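Local coordinates for archaeal Sm-like protein AF-Sm2 (Archaeoglobus fulgidus, PDB 1LJO) that probably binds RNA, as other members of the Sm family do, and assembles into a six-membered ring of identical subunits, at residues Q8-M13 and M40-T45. Residues are numbered along the deposited sequence; the frame is centred on the assembly and turned at random.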
# COMPACT_ATOMS: atom_id res chain seq x y z
N GLN A 8 -15.77 15.33 -1.32
CA GLN A 8 -17.05 16.01 -1.17
C GLN A 8 -18.16 14.97 -1.16
O GLN A 8 -19.10 15.03 -0.36
CB GLN A 8 -17.30 16.99 -2.33
CG GLN A 8 -16.37 18.19 -2.40
CD GLN A 8 -16.79 19.20 -3.47
OE1 GLN A 8 -16.90 18.87 -4.66
NE2 GLN A 8 -17.04 20.43 -3.05
N MET A 9 -18.06 14.01 -2.08
CA MET A 9 -19.06 12.96 -2.18
C MET A 9 -19.10 12.12 -0.90
O MET A 9 -20.18 11.89 -0.35
CB MET A 9 -18.75 12.06 -3.39
CG MET A 9 -19.79 10.98 -3.65
SD MET A 9 -21.47 11.64 -3.82
CE MET A 9 -22.44 10.16 -3.60
N VAL A 10 -17.94 11.69 -0.42
CA VAL A 10 -17.90 10.87 0.79
C VAL A 10 -18.47 11.61 2.00
O VAL A 10 -19.19 11.01 2.81
CB VAL A 10 -16.46 10.41 1.12
CG1 VAL A 10 -16.45 9.59 2.41
CG2 VAL A 10 -15.90 9.57 -0.03
N LYS A 11 -18.17 12.90 2.12
CA LYS A 11 -18.69 13.65 3.25
C LYS A 11 -20.21 13.75 3.19
O LYS A 11 -20.88 13.76 4.22
CB LYS A 11 -18.07 15.06 3.30
CG LYS A 11 -18.41 15.83 4.58
CD LYS A 11 -17.58 17.10 4.72
CE LYS A 11 -17.91 18.12 3.64
NZ LYS A 11 -19.33 18.57 3.70
N SER A 12 -20.76 13.80 1.98
CA SER A 12 -22.21 13.88 1.82
C SER A 12 -22.89 12.59 2.29
O SER A 12 -24.10 12.57 2.51
CB SER A 12 -22.58 14.15 0.36
OG SER A 12 -22.39 13.01 -0.45
N MET A 13 -22.11 11.52 2.43
CA MET A 13 -22.65 10.23 2.88
C MET A 13 -22.73 10.12 4.40
O MET A 13 -23.25 9.13 4.93
CB MET A 13 -21.79 9.08 2.34
CG MET A 13 -21.90 8.83 0.85
SD MET A 13 -20.79 7.48 0.32
CE MET A 13 -19.63 8.38 -0.68
N MET A 40 -9.66 9.62 3.93
CA MET A 40 -10.75 8.66 3.78
C MET A 40 -10.80 7.57 4.84
O MET A 40 -11.26 6.45 4.58
CB MET A 40 -10.74 8.05 2.37
CG MET A 40 -11.36 8.99 1.34
SD MET A 40 -11.58 8.30 -0.32
CE MET A 40 -12.54 6.91 0.05
N ASN A 41 -10.30 7.88 6.04
CA ASN A 41 -10.41 6.93 7.14
C ASN A 41 -11.92 7.01 7.38
O ASN A 41 -12.51 8.06 7.18
CB ASN A 41 -9.67 7.42 8.38
CG ASN A 41 -8.17 7.36 8.21
OD1 ASN A 41 -7.63 6.35 7.75
ND2 ASN A 41 -7.48 8.44 8.59
N LEU A 42 -12.54 5.90 7.78
CA LEU A 42 -13.97 5.91 8.00
C LEU A 42 -14.35 5.39 9.38
O LEU A 42 -13.77 4.43 9.88
CB LEU A 42 -14.68 5.04 6.95
CG LEU A 42 -14.34 5.25 5.47
CD1 LEU A 42 -14.99 4.15 4.65
CD2 LEU A 42 -14.80 6.63 5.02
N TYR A 43 -15.34 6.04 9.99
CA TYR A 43 -15.85 5.61 11.28
C TYR A 43 -17.31 5.25 11.08
O TYR A 43 -18.15 6.11 10.81
CB TYR A 43 -15.70 6.71 12.34
CG TYR A 43 -16.42 6.42 13.64
CD1 TYR A 43 -16.51 5.12 14.15
CD2 TYR A 43 -17.01 7.45 14.38
CE1 TYR A 43 -17.17 4.85 15.34
CE2 TYR A 43 -17.68 7.19 15.57
CZ TYR A 43 -17.75 5.89 16.05
OH TYR A 43 -18.43 5.62 17.22
N LEU A 44 -17.60 3.96 11.19
CA LEU A 44 -18.96 3.45 11.03
C LEU A 44 -19.52 2.99 12.36
O LEU A 44 -18.77 2.52 13.23
CB LEU A 44 -18.96 2.25 10.07
CG LEU A 44 -18.40 2.43 8.66
CD1 LEU A 44 -18.61 1.14 7.86
CD2 LEU A 44 -19.10 3.59 7.97
N THR A 45 -20.82 3.13 12.53
CA THR A 45 -21.49 2.68 13.74
C THR A 45 -22.58 1.72 13.28
O THR A 45 -23.00 1.77 12.12
CB THR A 45 -22.13 3.84 14.52
OG1 THR A 45 -23.03 4.55 13.67
CG2 THR A 45 -21.05 4.80 15.04
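V10 meets M40 and L42 in a small, buried, wholly apolar contact of the Sm fold, where the N-terminal helix (6-12) caps the strongly bent antiparallel sheet. V10 is the one residue of 8-13 that reaches 40-45, and its two methyl groups divide the work: CG2 meets the terminal methyl CE of M40 at 4.3 Å, while CG1 serves L42. No hydrogen bond joins the segments, and only 97 Å² is buried between them, so the helix rests lightly here. The backbones stay well apart, V10 CA lying 8.1 Å from M40 CA. M40 therefore has to reach: it sits just before the strand with a left-handed backbone (phi 64°, psi 28°), and its chain runs out extended through CG and SD before the last torsion (chi3 56°) turns CE toward V10. V36 of the paired strand 28-36 and I72 of strand 69-74 enlarge this apolar core, V36 touching both V10 and L42, and I72 touching both M40 and L42. V10 and M13 also pack on V63 of a second subunit, so the helix borders a subunit interface as well as the core. N41 turns out of this core, hydrogen-bonded to D37 and the backbone of G66; an asparagine here, in the loop before this strand, is a familiar feature of the Sm motif that in relatives helps hold uridine. The second methyl of the valine completes the contact, V10 CG1 meeting the L42 branch methyl CD2 at 4.3 Å.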